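Local coordinates for protein ribonucleoside-diphosphate reductase, alpha chain (Actinobacillus ureae ATCC 25976, PDB 6DQX) that probably reduces ribonucleoside diphosphates to deoxyribonucleotides, as the catalytic alpha subunit of a class Id ribonucleotide reductase, at residues 450-455 / 492-497; 351-356 / 362-367; 368-373 / 509-514. All coordinates share one frame; numbering follows the deposited sequence.

Interaction 1: 450-455 / 492-497; sequences YKNPFL and EVFKTF
One aromatic ring packed against the first turn of a helix makes this buried, largely apolar contact: Phe-494, just past the end of helix 488-493, meets Asn-452, Phe-454 and Leu-455 where helix 453-461 begins, in the part of the chain assigned to the reductase barrel family. Leu-455 lies over one face of the Phe-494 ring. Its CB is a CH-pi donor 4.2 Å from the ring centroid, and CD1, carried by a CG anti to the backbone N (chi1 -179°), reaches CD2 of the ring at 4.0 Å. Val-493 CG1 covers the opposite face, offset toward the rim. In the plane of the ring, Phe-454 CB sits at the edge, 3.9 Å from Phe-494 CE1, while the Phe-454 ring itself leads away to Gln-358 and Ala-359 of helix 353-359. Asn-452 is the N-cap of helix 453-461: its OD1 takes the amide of Leu-455 (N to OD1 2.9 Å, 165° at the hydrogen) and, weakly, that of Phe-454. The amide plane of Asn-452 stands almost perpendicular to the Phe-494 ring, with OD1 3.7 Å from Phe-494 CE1, and its ND2 bonds to Gln-358. Pro-453 has no N-H to offer, so the cap serves the amides of Phe-454 and Leu-455; Phe-494 CE1, 3.4 Å from Leu-455 N, covers the stronger bond, and shielding it from water would probably strengthen it.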
ATOM      1  N   TYR A 450     -15.947  38.891   4.349  1.00 33.17           N
ATOM      2  CA  TYR A 450     -17.262  38.501   4.916  1.00 32.57           C
ATOM      3  C   TYR A 450     -17.742  39.374   6.085  1.00 32.44           C
ATOM      4  O   TYR A 450     -17.087  39.417   7.126  1.00 33.45           O
ATOM      5  CB  TYR A 450     -17.259  37.039   5.400  1.00 32.31           C
ATOM      6  CG  TYR A 450     -18.568  36.684   6.058  1.00 32.47           C
ATOM      7  CD1 TYR A 450     -19.696  36.371   5.296  1.00 32.05           C
ATOM      8  CD2 TYR A 450     -18.705  36.743   7.438  1.00 32.26           C
ATOM      9  CE1 TYR A 450     -20.918  36.098   5.908  1.00 31.75           C
ATOM     10  CE2 TYR A 450     -19.915  36.476   8.052  1.00 31.64           C
ATOM     11  CZ  TYR A 450     -21.012  36.147   7.294  1.00 29.42           C
ATOM     12  OH  TYR A 450     -22.190  35.888   7.941  1.00 30.15           O
ATOM     13  N   LYS A 451     -18.915  39.999   5.928  1.00 29.78           N
ATOM     14  CA  LYS A 451     -19.592  40.756   6.993  1.00 29.69           C
ATOM     15  C   LYS A 451     -20.951  40.110   7.279  1.00 27.09           C
ATOM     16  O   LYS A 451     -21.722  39.856   6.364  1.00 25.31           O
ATOM     17  CB  LYS A 451     -19.868  42.198   6.571  1.00 30.96           C
ATOM     18  CG  LYS A 451     -18.662  43.118   6.503  1.00 33.31           C
ATOM     19  CD  LYS A 451     -19.097  44.518   6.093  1.00 34.72           C
ATOM     20  CE  LYS A 451     -17.943  45.501   6.169  1.00 36.38           C
ATOM     21  NZ  LYS A 451     -18.369  46.852   5.728  1.00 37.57           N
ATOM     22  N   ASN A 452     -21.247  39.879   8.540  1.00 25.35           N
ATOM     23  CA  ASN A 452     -22.529  39.296   8.896  1.00 23.81           C
ATOM     24  C   ASN A 452     -23.649  40.221   8.385  1.00 22.88           C
ATOM     25  O   ASN A 452     -23.686  41.390   8.743  1.00 22.45           O
ATOM     26  CB  ASN A 452     -22.597  39.082  10.402  1.00 23.76           C
ATOM     27  CG  ASN A 452     -23.875  38.372  10.822  1.00 24.30           C
ATOM     28  OD1 ASN A 452     -24.966  38.883  10.590  1.00 22.04           O
ATOM     29  ND2 ASN A 452     -23.741  37.215  11.450  1.00 21.05           N
ATOM     30  N   PRO A 453     -24.554  39.701   7.530  1.00 21.59           N
ATOM     31  CA  PRO A 453     -25.551  40.566   6.923  1.00 22.96           C
ATOM     32  C   PRO A 453     -26.671  41.005   7.888  1.00 23.38           C
ATOM     33  O   PRO A 453     -27.268  42.058   7.674  1.00 22.78           O
ATOM     34  CB  PRO A 453     -26.089  39.717   5.764  1.00 21.97           C
ATOM     35  CG  PRO A 453     -25.966  38.331   6.253  1.00 21.66           C
ATOM     36  CD  PRO A 453     -24.694  38.313   7.060  1.00 22.19           C
ATOM     37  N   PHE A 454     -26.924  40.235   8.952  1.00 23.80           N
ATOM     38  CA  PHE A 454     -27.897  40.640   9.985  1.00 24.77           C
ATOM     39  C   PHE A 454     -27.293  41.682  10.918  1.00 25.85           C
ATOM     40  O   PHE A 454     -27.987  42.618  11.345  1.00 27.28           O
ATOM     41  CB  PHE A 454     -28.401  39.425  10.773  1.00 25.31           C
ATOM     42  CG  PHE A 454     -28.843  38.308   9.894  1.00 26.48           C
ATOM     43  CD1 PHE A 454     -30.018  38.415   9.166  1.00 27.17           C
ATOM     44  CD2 PHE A 454     -28.042  37.172   9.728  1.00 26.75           C
ATOM     45  CE1 PHE A 454     -30.414  37.392   8.305  1.00 26.82           C
ATOM     46  CE2 PHE A 454     -28.446  36.146   8.882  1.00 27.45           C
ATOM     47  CZ  PHE A 454     -29.631  36.260   8.171  1.00 26.63           C
ATOM     48  N   LEU A 455     -26.006  41.543  11.241  1.00 27.30           N
ATOM     49  CA  LEU A 455     -25.317  42.590  12.005  1.00 27.64           C
ATOM     50  C   LEU A 455     -25.286  43.888  11.202  1.00 29.10           C
ATOM     51  O   LEU A 455     -25.592  44.954  11.730  1.00 30.81           O
ATOM     52  CB  LEU A 455     -23.893  42.182  12.367  1.00 27.31           C
ATOM     53  CG  LEU A 455     -23.097  43.212  13.188  1.00 27.33           C
ATOM     54  CD1 LEU A 455     -23.786  43.563  14.495  1.00 26.64           C
ATOM     55  CD2 LEU A 455     -21.694  42.701  13.462  1.00 27.32           C
ATOM     56  N   GLU A 492     -25.855  39.594  22.562  1.00 29.88           N
ATOM     57  CA  GLU A 492     -26.124  38.153  22.724  1.00 31.66           C
ATOM     58  C   GLU A 492     -26.367  37.474  21.371  1.00 27.90           C
ATOM     59  O   GLU A 492     -25.819  36.396  21.113  1.00 27.82           O
ATOM     60  CB  GLU A 492     -27.311  37.880  23.673  1.00 36.11           C
ATOM     61  CG  GLU A 492     -26.938  37.701  25.139  1.00 40.87           C
ATOM     62  CD  GLU A 492     -26.314  36.346  25.468  1.00 45.14           C
ATOM     63  OE1 GLU A 492     -26.432  35.373  24.680  1.00 49.48           O
ATOM     64  OE2 GLU A 492     -25.705  36.247  26.552  1.00 49.69           O
ATOM     65  N   VAL A 493     -27.151  38.115  20.515  1.00 24.86           N
ATOM     66  CA  VAL A 493     -27.505  37.537  19.219  1.00 24.59           C
ATOM     67  C   VAL A 493     -26.273  37.369  18.315  1.00 24.16           C
ATOM     68  O   VAL A 493     -26.218  36.417  17.538  1.00 21.90           O
ATOM     69  CB  VAL A 493     -28.625  38.343  18.510  1.00 24.89           C
ATOM     70  CG1 VAL A 493     -28.844  37.872  17.081  1.00 24.26           C
ATOM     71  CG2 VAL A 493     -29.932  38.224  19.292  1.00 24.29           C
ATOM     72  N   PHE A 494     -25.277  38.257  18.469  1.00 24.02           N
ATOM     73  CA  PHE A 494     -24.074  38.244  17.631  1.00 23.35           C
ATOM     74  C   PHE A 494     -22.785  37.791  18.330  1.00 24.75           C
ATOM     75  O   PHE A 494     -21.684  38.074  17.843  1.00 24.27           O
ATOM     76  CB  PHE A 494     -23.926  39.620  16.946  1.00 23.68           C
ATOM     77  CG  PHE A 494     -25.062  39.928  16.033  1.00 21.87           C
ATOM     78  CD1 PHE A 494     -25.189  39.261  14.839  1.00 22.06           C
ATOM     79  CD2 PHE A 494     -26.068  40.820  16.407  1.00 22.48           C
ATOM     80  CE1 PHE A 494     -26.255  39.498  13.992  1.00 22.25           C
ATOM     81  CE2 PHE A 494     -27.138  41.067  15.571  1.00 21.87           C
ATOM     82  CZ  PHE A 494     -27.243  40.399  14.364  1.00 22.00           C
ATOM     83  N   LYS A 495     -22.905  37.055  19.439  1.00 24.28           N
ATOM     84  CA  LYS A 495     -21.751  36.368  20.002  1.00 24.86           C
ATOM     85  C   LYS A 495     -21.111  35.467  18.932  1.00 24.13           C
ATOM     86  O   LYS A 495     -21.809  34.848  18.108  1.00 22.34           O
ATOM     87  CB  LYS A 495     -22.126  35.498  21.199  1.00 26.29           C
ATOM     88  CG  LYS A 495     -22.328  36.224  22.508  1.00 28.49           C
ATOM     89  CD  LYS A 495     -22.607  35.186  23.589  1.00 30.54           C
ATOM     90  CE  LYS A 495     -23.167  35.806  24.845  1.00 34.13           C
ATOM     91  NZ  LYS A 495     -22.110  36.339  25.719  1.00 34.47           N
ATOM     92  N   THR A 496     -19.784  35.416  18.962  1.00 24.61           N
ATOM     93  CA  THR A 496     -18.975  34.530  18.092  1.00 24.83           C
ATOM     94  C   THR A 496     -18.966  33.104  18.640  1.00 22.65           C
ATOM     95  O   THR A 496     -19.303  32.885  19.798  1.00 21.70           O
ATOM     96  CB  THR A 496     -17.511  35.014  18.061  1.00 25.52           C
ATOM     97  OG1 THR A 496     -16.980  35.002  19.389  1.00 26.83           O
ATOM     98  CG2 THR A 496     -17.429  36.417  17.514  1.00 29.22           C
ATOM     99  N   PHE A 497     -18.529  32.139  17.831  1.00 23.10           N
ATOM    100  CA  PHE A 497     -18.377  30.728  18.263  1.00 22.86           C
ATOM    101  C   PHE A 497     -17.585  30.669  19.589  1.00 23.71           C
ATOM    102  O   PHE A 497     -17.996  30.007  20.551  1.00 22.48           O
ATOM    103  CB  PHE A 497     -17.655  29.930  17.160  1.00 22.94           C
ATOM    104  CG  PHE A 497     -17.722  28.414  17.277  1.00 23.09           C
ATOM    105  CD1 PHE A 497     -18.294  27.733  18.359  1.00 22.95           C
ATOM    106  CD2 PHE A 497     -17.166  27.648  16.253  1.00 24.26           C
ATOM    107  CE1 PHE A 497     -18.325  26.343  18.395  1.00 22.88           C
ATOM    108  CE2 PHE A 497     -17.184  26.258  16.294  1.00 24.18           C
ATOM    109  CZ  PHE A 497     -17.761  25.598  17.366  1.00 23.21           C
TER

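Interaction 2: 351-356 / 362-367; sequences LGWHSY and IAFDSF
Water 1 joins His-354 to Ile-362: it lies in the plane of the imidazole, 2.9 Å from His-354 NE2, and donates to Ile-362 O, also at 2.9 Å. The water bridges a helix and the loop that follows it, since His-354 belongs to the first turn of helix 353-359 and Ile-362 lies in the link to helix 367-395. Beside it sits an aromatic cluster of Trp-353, His-354 and Phe-364. The edge of Phe-364 points at the face of His-354 in a T-shaped pair, planes 82° apart, with Phe-364 CD2 4.0 Å from His-354 CD2. Trp-353 meets the same phenyl ring obliquely, its five-membered ring turned 69° from it and NE1 3.7 Å from Phe-364 CE2. Because CG of Phe-364 is anti to its backbone N, the ring extends from the loop to both neighbours. The imidazole is held at both nitrogens, for ND1 bonds to the backbone N of Phe-434 while NE2 meets the water; this should fix its rotation and keep its face turned to the phenyl edge. Trp-353 NE1 bonds to Gln-508 of helix 502-513, whose Ser-504 and Val-505 also touch Phe-364. Farther along the loop Ser-366 is the N-cap of helix 367-395, its OG accepting from the amide of Ala-369. The same OG donates to Ala-363 O at 2.8 Å, tilted 17° from the carbonyl plane.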
ATOM      1  N   LEU A 351     -27.572  23.200   6.598  1.00 12.59           N
ATOM      2  CA  LEU A 351     -26.684  24.332   6.907  1.00 14.07           C
ATOM      3  C   LEU A 351     -27.526  25.558   7.215  1.00 13.46           C
ATOM      4  O   LEU A 351     -28.749  25.521   7.096  1.00 13.27           O
ATOM      5  CB  LEU A 351     -25.698  24.585   5.757  1.00 16.15           C
ATOM      6  CG  LEU A 351     -26.236  24.580   4.333  1.00 18.86           C
ATOM      7  CD1 LEU A 351     -26.942  25.861   3.973  1.00 21.38           C
ATOM      8  CD2 LEU A 351     -25.084  24.330   3.346  1.00 20.89           C
ATOM      9  N   GLY A 352     -26.882  26.609   7.709  1.00 13.15           N
ATOM     10  CA  GLY A 352     -27.569  27.859   7.967  1.00 13.38           C
ATOM     11  C   GLY A 352     -28.368  27.881   9.252  1.00 13.24           C
ATOM     12  O   GLY A 352     -29.275  28.700   9.377  1.00 13.16           O
ATOM     13  N   TRP A 353     -28.075  26.985  10.200  1.00 12.60           N
ATOM     14  CA  TRP A 353     -28.755  27.008  11.512  1.00 12.87           C
ATOM     15  C   TRP A 353     -28.579  28.349  12.233  1.00 12.99           C
ATOM     16  O   TRP A 353     -29.560  28.985  12.639  1.00 12.82           O
ATOM     17  CB  TRP A 353     -28.197  25.889  12.387  1.00 12.99           C
ATOM     18  CG  TRP A 353     -28.618  25.826  13.840  1.00 13.51           C
ATOM     19  CD1 TRP A 353     -27.783  25.659  14.914  1.00 13.63           C
ATOM     20  CD2 TRP A 353     -29.952  25.893  14.380  1.00 13.62           C
ATOM     21  NE1 TRP A 353     -28.512  25.611  16.091  1.00 14.07           N
ATOM     22  CE2 TRP A 353     -29.844  25.742  15.786  1.00 13.63           C
ATOM     23  CE3 TRP A 353     -31.222  26.034  13.814  1.00 14.13           C
ATOM     24  CZ2 TRP A 353     -30.972  25.772  16.646  1.00 13.80           C
ATOM     25  CZ3 TRP A 353     -32.347  26.085  14.688  1.00 14.40           C
ATOM     26  CH2 TRP A 353     -32.198  25.936  16.070  1.00 13.83           C
ATOM     27  N   HIS A 354     -27.328  28.790  12.395  1.00 13.50           N
ATOM     28  CA  HIS A 354     -27.093  30.052  13.090  1.00 14.01           C
ATOM     29  C   HIS A 354     -27.689  31.225  12.300  1.00 14.78           C
ATOM     30  O   HIS A 354     -28.303  32.137  12.891  1.00 15.37           O
ATOM     31  CB  HIS A 354     -25.615  30.264  13.365  1.00 14.16           C
ATOM     32  CG  HIS A 354     -25.341  31.264  14.431  1.00 15.14           C
ATOM     33  ND1 HIS A 354     -24.072  31.735  14.693  1.00 15.33           N
ATOM     34  CD2 HIS A 354     -26.161  31.872  15.331  1.00 15.50           C
ATOM     35  CE1 HIS A 354     -24.120  32.585  15.702  1.00 15.81           C
ATOM     36  NE2 HIS A 354     -25.375  32.691  16.105  1.00 15.50           N
ATOM     37  N   SER A 355     -27.569  31.161  10.969  1.00 15.12           N
ATOM     38  CA  SER A 355     -28.240  32.121  10.106  1.00 15.25           C
ATOM     39  C   SER A 355     -29.743  32.228  10.365  1.00 15.70           C
ATOM     40  O   SER A 355     -30.269  33.341  10.473  1.00 15.34           O
ATOM     41  CB  SER A 355     -27.979  31.847   8.621  1.00 16.22           C
ATOM     42  OG  SER A 355     -26.599  32.038   8.326  1.00 15.26           O
ATOM     43  N   TYR A 356     -30.429  31.089  10.421  1.00 14.97           N
ATOM     44  CA  TYR A 356     -31.848  31.096  10.749  1.00 16.03           C
ATOM     45  C   TYR A 356     -32.100  31.786  12.098  1.00 16.11           C
ATOM     46  O   TYR A 356     -33.011  32.619  12.212  1.00 15.52           O
ATOM     47  CB  TYR A 356     -32.413  29.674  10.753  1.00 16.23           C
ATOM     48  CG  TYR A 356     -33.851  29.614  11.173  1.00 15.62           C
ATOM     49  CD1 TYR A 356     -34.859  29.961  10.291  1.00 16.10           C
ATOM     50  CD2 TYR A 356     -34.202  29.257  12.466  1.00 16.29           C
ATOM     51  CE1 TYR A 356     -36.190  29.938  10.676  1.00 15.69           C
ATOM     52  CE2 TYR A 356     -35.532  29.224  12.857  1.00 16.95           C
ATOM     53  CZ  TYR A 356     -36.522  29.574  11.954  1.00 16.47           C
ATOM     54  OH  TYR A 356     -37.856  29.547  12.321  1.00 17.83           O
ATOM     55  N   ILE A 362     -32.721  35.552  17.440  1.00 17.96           N
ATOM     56  CA  ILE A 362     -32.649  34.557  18.513  1.00 17.56           C
ATOM     57  C   ILE A 362     -31.187  34.297  18.784  1.00 18.00           C
ATOM     58  O   ILE A 362     -30.411  34.041  17.843  1.00 16.44           O
ATOM     59  CB  ILE A 362     -33.328  33.223  18.120  1.00 17.54           C
ATOM     60  CG1 ILE A 362     -34.824  33.429  17.852  1.00 18.30           C
ATOM     61  CG2 ILE A 362     -33.095  32.162  19.182  1.00 17.02           C
ATOM     62  CD1 ILE A 362     -35.544  32.295  17.141  1.00 18.24           C
ATOM     63  N   ALA A 363     -30.820  34.326  20.065  1.00 17.72           N
ATOM     64  CA  ALA A 363     -29.467  33.992  20.484  1.00 17.57           C
ATOM     65  C   ALA A 363     -29.226  32.485  20.375  1.00 17.83           C
ATOM     66  O   ALA A 363     -30.108  31.662  20.678  1.00 16.05           O
ATOM     67  CB  ALA A 363     -29.225  34.460  21.899  1.00 18.77           C
ATOM     68  N   PHE A 364     -28.025  32.100  19.960  1.00 17.87           N
ATOM     69  CA  PHE A 364     -27.720  30.680  19.776  1.00 17.66           C
ATOM     70  C   PHE A 364     -28.008  29.851  21.021  1.00 18.17           C
ATOM     71  O   PHE A 364     -28.711  28.839  20.954  1.00 18.17           O
ATOM     72  CB  PHE A 364     -26.248  30.514  19.372  1.00 17.99           C
ATOM     73  CG  PHE A 364     -25.857  29.096  19.039  1.00 17.19           C
ATOM     74  CD1 PHE A 364     -25.477  28.202  20.033  1.00 18.01           C
ATOM     75  CD2 PHE A 364     -25.867  28.664  17.715  1.00 18.12           C
ATOM     76  CE1 PHE A 364     -25.116  26.902  19.708  1.00 18.94           C
ATOM     77  CE2 PHE A 364     -25.511  27.355  17.389  1.00 17.59           C
ATOM     78  CZ  PHE A 364     -25.143  26.488  18.382  1.00 17.59           C
ATOM     79  N   ASP A 365     -27.458  30.283  22.152  1.00 18.22           N
ATOM     80  CA  ASP A 365     -27.654  29.610  23.435  1.00 19.34           C
ATOM     81  C   ASP A 365     -28.900  30.193  24.110  1.00 19.73           C
ATOM     82  O   ASP A 365     -28.783  31.095  24.925  1.00 19.19           O
ATOM     83  CB  ASP A 365     -26.424  29.830  24.324  1.00 21.39           C
ATOM     84  CG  ASP A 365     -26.548  29.204  25.716  1.00 22.77           C
ATOM     85  OD1 ASP A 365     -27.416  28.340  25.934  1.00 24.45           O
ATOM     86  OD2 ASP A 365     -25.750  29.597  26.597  1.00 24.77           O
ATOM     87  N   SER A 366     -30.072  29.681  23.749  1.00 17.18           N
ATOM     88  CA  SER A 366     -31.328  30.149  24.345  1.00 16.53           C
ATOM     89  C   SER A 366     -32.421  29.082  24.330  1.00 17.28           C
ATOM     90  O   SER A 366     -32.394  28.158  23.533  1.00 16.49           O
ATOM     91  CB  SER A 366     -31.825  31.402  23.617  1.00 15.60           C
ATOM     92  OG  SER A 366     -32.257  31.125  22.309  1.00 14.39           O
ATOM     93  N   PHE A 367     -33.424  29.256  25.192  1.00 16.83           N
ATOM     94  CA  PHE A 367     -34.593  28.400  25.176  1.00 17.17           C
ATOM     95  C   PHE A 367     -35.315  28.457  23.835  1.00 16.83           C
ATOM     96  O   PHE A 367     -35.736  27.421  23.321  1.00 17.57           O
ATOM     97  CB  PHE A 367     -35.519  28.844  26.316  1.00 19.14           C
ATOM     98  CG  PHE A 367     -36.765  28.030  26.447  1.00 20.36           C
ATOM     99  CD1 PHE A 367     -36.738  26.830  27.127  1.00 21.69           C
ATOM    100  CD2 PHE A 367     -37.945  28.452  25.881  1.00 21.59           C
ATOM    101  CE1 PHE A 367     -37.889  26.065  27.246  1.00 22.66           C
ATOM    102  CE2 PHE A 367     -39.103  27.711  26.015  1.00 21.79           C
ATOM    103  CZ  PHE A 367     -39.073  26.521  26.710  1.00 21.93           C
TER
HETATM  104  O   HOH W   1     -27.564  34.063  17.506  1.00 16.00           O

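Interaction 3: 368-373 / 509-514; sequences QAMQKN and AAQRQK
Asn-373 uses both ends of its amide across the contact. Its ND2 donates to Gln-511 OE1 (2.9 Å, 168° at the hydrogen), with OE1 nearly in the Asn-373 amide plane; seen from Gln-511, the donor stands above the carbonyl plane. Asn-373 OD1 receives Arg-512 NE at 2.9 Å on a lone pair, and NH2 adds a weak second bond. OD1 lies at the guanidinium edge, the amide and guanidinium planes 79° apart. The Arg-512 chain, bent at chi3, turns the guanidinium back toward this oxygen. Gln-511, extended beyond CG, also sends NE2 to the backbone oxygen of Met-370 at 3.0 Å, while Met-370 CE packs 3.6 Å from Gln-511 OE1. Farther out, Asn-373 ND2 also bonds to Gln-508 O, Gln-520 takes Arg-512 NH1, and Trp-353 forms a cation-pi pair with the guanidinium. Lys-514 NZ reaches back to Gln-511 O. Over residues 368-373 and 509-513 the helix axes approach to 10.1 Å and cross at -26°. The arrangement is polar side-chain bridging between two nearly parallel helices, 367-395 and 502-513, within the region assigned to the reductase barrel family.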
ATOM      1  N   GLN A 368     -35.462  29.646  23.251  1.00 16.58           N
ATOM      2  CA  GLN A 368     -36.131  29.776  21.956  1.00 18.03           C
ATOM      3  C   GLN A 368     -35.375  29.028  20.839  1.00 16.12           C
ATOM      4  O   GLN A 368     -36.008  28.399  19.977  1.00 15.04           O
ATOM      5  CB  GLN A 368     -36.351  31.228  21.554  1.00 21.25           C
ATOM      6  CG  GLN A 368     -37.464  31.908  22.342  1.00 25.81           C
ATOM      7  CD  GLN A 368     -37.557  33.409  22.076  1.00 29.00           C
ATOM      8  OE1 GLN A 368     -36.724  33.994  21.358  1.00 32.64           O
ATOM      9  NE2 GLN A 368     -38.602  34.039  22.624  1.00 33.81           N
ATOM     10  N   ALA A 369     -34.053  29.076  20.882  1.00 15.34           N
ATOM     11  CA  ALA A 369     -33.226  28.248  19.943  1.00 15.52           C
ATOM     12  C   ALA A 369     -33.537  26.762  20.087  1.00 15.39           C
ATOM     13  O   ALA A 369     -33.735  26.061  19.093  1.00 15.56           O
ATOM     14  CB  ALA A 369     -31.755  28.483  20.186  1.00 15.72           C
ATOM     15  N   MET A 370     -33.630  26.289  21.332  1.00 15.83           N
ATOM     16  CA  MET A 370     -33.972  24.897  21.578  1.00 16.53           C
ATOM     17  C   MET A 370     -35.346  24.544  21.028  1.00 15.92           C
ATOM     18  O   MET A 370     -35.524  23.470  20.466  1.00 14.45           O
ATOM     19  CB  MET A 370     -33.881  24.553  23.053  1.00 19.83           C
ATOM     20  CG  MET A 370     -32.484  24.678  23.609  1.00 24.11           C
ATOM     21  SD  MET A 370     -32.324  23.886  25.198  1.00 31.19           S
ATOM     22  CE  MET A 370     -32.213  22.167  24.726  1.00 32.39           C
ATOM     23  N   GLN A 371     -36.325  25.453  21.157  1.00 14.95           N
ATOM     24  CA  GLN A 371     -37.631  25.212  20.535  1.00 15.40           C
ATOM     25  C   GLN A 371     -37.567  25.052  19.034  1.00 14.94           C
ATOM     26  O   GLN A 371     -38.215  24.166  18.465  1.00 14.24           O
ATOM     27  CB  GLN A 371     -38.620  26.333  20.857  1.00 16.26           C
ATOM     28  CG  GLN A 371     -38.876  26.432  22.336  1.00 17.43           C
ATOM     29  CD  GLN A 371     -39.883  27.523  22.636  1.00 19.62           C
ATOM     30  OE1 GLN A 371     -39.719  28.669  22.188  1.00 21.17           O
ATOM     31  NE2 GLN A 371     -40.965  27.164  23.342  1.00 21.74           N
ATOM     32  N   LYS A 372     -36.821  25.935  18.389  1.00 13.82           N
ATOM     33  CA  LYS A 372     -36.649  25.872  16.934  1.00 14.32           C
ATOM     34  C   LYS A 372     -35.885  24.613  16.495  1.00 12.92           C
ATOM     35  O   LYS A 372     -36.196  24.014  15.450  1.00 12.61           O
ATOM     36  CB  LYS A 372     -35.933  27.123  16.419  1.00 15.08           C
ATOM     37  CG  LYS A 372     -36.711  28.442  16.575  1.00 17.10           C
ATOM     38  CD  LYS A 372     -37.988  28.456  15.772  1.00 18.97           C
ATOM     39  CE  LYS A 372     -38.456  29.892  15.545  1.00 20.87           C
ATOM     40  NZ  LYS A 372     -39.795  29.854  14.938  1.00 22.53           N
ATOM     41  N   ASN A 373     -34.921  24.223  17.313  1.00 13.01           N
ATOM     42  CA  ASN A 373     -34.056  23.027  17.041  1.00 12.35           C
ATOM     43  C   ASN A 373     -34.971  21.800  16.986  1.00 12.89           C
ATOM     44  O   ASN A 373     -34.932  21.017  16.042  1.00 11.60           O
ATOM     45  CB  ASN A 373     -33.019  22.909  18.151  1.00 12.32           C
ATOM     46  CG  ASN A 373     -31.866  21.992  17.816  1.00 12.15           C
ATOM     47  OD1 ASN A 373     -31.409  21.948  16.684  1.00 12.18           O
ATOM     48  ND2 ASN A 373     -31.389  21.262  18.813  1.00 12.06           N
ATOM     49  N   ALA A 509     -26.946  19.520  20.214  1.00 12.42           N
ATOM     50  CA  ALA A 509     -26.656  18.297  19.454  1.00 12.30           C
ATOM     51  C   ALA A 509     -27.385  17.107  20.083  1.00 11.91           C
ATOM     52  O   ALA A 509     -28.013  16.298  19.376  1.00 11.40           O
ATOM     53  CB  ALA A 509     -25.132  18.054  19.346  1.00 12.60           C
ATOM     54  N   ALA A 510     -27.381  17.048  21.416  1.00 12.25           N
ATOM     55  CA  ALA A 510     -28.060  15.969  22.130  1.00 12.63           C
ATOM     56  C   ALA A 510     -29.556  16.012  21.882  1.00 12.92           C
ATOM     57  O   ALA A 510     -30.171  14.966  21.664  1.00 13.35           O
ATOM     58  CB  ALA A 510     -27.767  16.026  23.625  1.00 13.19           C
ATOM     59  N   GLN A 511     -30.117  17.222  21.886  1.00 13.04           N
ATOM     60  CA  GLN A 511     -31.544  17.408  21.682  1.00 13.93           C
ATOM     61  C   GLN A 511     -32.012  16.959  20.313  1.00 13.39           C
ATOM     62  O   GLN A 511     -33.016  16.257  20.219  1.00 11.83           O
ATOM     63  CB  GLN A 511     -31.942  18.852  21.938  1.00 15.40           C
ATOM     64  CG  GLN A 511     -33.426  19.133  21.767  1.00 16.25           C
ATOM     65  CD  GLN A 511     -33.765  20.620  21.678  1.00 17.27           C
ATOM     66  OE1 GLN A 511     -32.932  21.460  21.307  1.00 18.35           O
ATOM     67  NE2 GLN A 511     -35.012  20.950  22.037  1.00 18.55           N
ATOM     68  N   ARG A 512     -31.295  17.362  19.244  1.00 12.11           N
ATOM     69  CA  ARG A 512     -31.704  16.994  17.899  1.00 11.91           C
ATOM     70  C   ARG A 512     -31.347  15.542  17.501  1.00 12.14           C
ATOM     71  O   ARG A 512     -31.938  15.019  16.559  1.00 12.73           O
ATOM     72  CB  ARG A 512     -31.197  18.008  16.865  1.00 11.26           C
ATOM     73  CG  ARG A 512     -29.692  17.939  16.555  1.00 11.04           C
ATOM     74  CD  ARG A 512     -29.314  18.927  15.457  1.00 11.18           C
ATOM     75  NE  ARG A 512     -29.204  20.288  15.930  1.00 10.69           N
ATOM     76  CZ  ARG A 512     -28.118  20.857  16.459  1.00 11.86           C
ATOM     77  NH1 ARG A 512     -26.965  20.213  16.607  1.00 12.79           N
ATOM     78  NH2 ARG A 512     -28.171  22.110  16.841  1.00 12.23           N
ATOM     79  N   GLN A 513     -30.442  14.900  18.240  1.00 12.87           N
ATOM     80  CA  GLN A 513     -30.008  13.542  17.912  1.00 13.03           C
ATOM     81  C   GLN A 513     -31.146  12.544  17.822  1.00 13.33           C
ATOM     82  O   GLN A 513     -31.072  11.631  16.997  1.00 13.03           O
ATOM     83  CB  GLN A 513     -28.932  13.036  18.856  1.00 12.85           C
ATOM     84  CG  GLN A 513     -28.242  11.737  18.422  1.00 12.42           C
ATOM     85  CD  GLN A 513     -27.623  11.826  17.032  1.00 11.82           C
ATOM     86  OE1 GLN A 513     -26.644  12.530  16.827  1.00 11.37           O
ATOM     87  NE2 GLN A 513     -28.225  11.126  16.062  1.00 11.41           N
ATOM     88  N   LYS A 514     -32.209  12.717  18.618  1.00 13.97           N
ATOM     89  CA  LYS A 514     -33.328  11.779  18.537  1.00 15.01           C
ATOM     90  C   LYS A 514     -34.028  11.772  17.183  1.00 14.70           C
ATOM     91  O   LYS A 514     -34.703  10.785  16.833  1.00 15.29           O
ATOM     92  CB  LYS A 514     -34.356  12.002  19.662  1.00 17.26           C
ATOM     93  CG  LYS A 514     -35.219  13.241  19.514  1.00 17.89           C
ATOM     94  CD  LYS A 514     -36.160  13.402  20.705  1.00 19.69           C
ATOM     95  CE  LYS A 514     -35.429  13.911  21.935  1.00 20.31           C
ATOM     96  NZ  LYS A 514     -34.959  15.313  21.801  1.00 20.79           N
TER

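Overall arrangement
Interaction 2 stands between the other two: its centre is about 11 Å from that of interaction 1 and about 10 Å from that of interaction 3. It touches both. Phe-454 CE2 packs 3.7 Å from Ser-355 O, and Trp-353 CH2 lies 3.4 Å from Asn-373 N. Interactions 1 and 3 do not meet; their nearest atoms are about 8 Å apart, yet helices 488-493 and 502-513 are consecutive. Along the chain interaction 1 is nested inside the span closed by interaction 3, whereas interaction 2 closes before either opens. Helix 353-359 takes part in interaction 2 and also touches side chains of the other two; all three lie away from the magnesium-binding residue His-65.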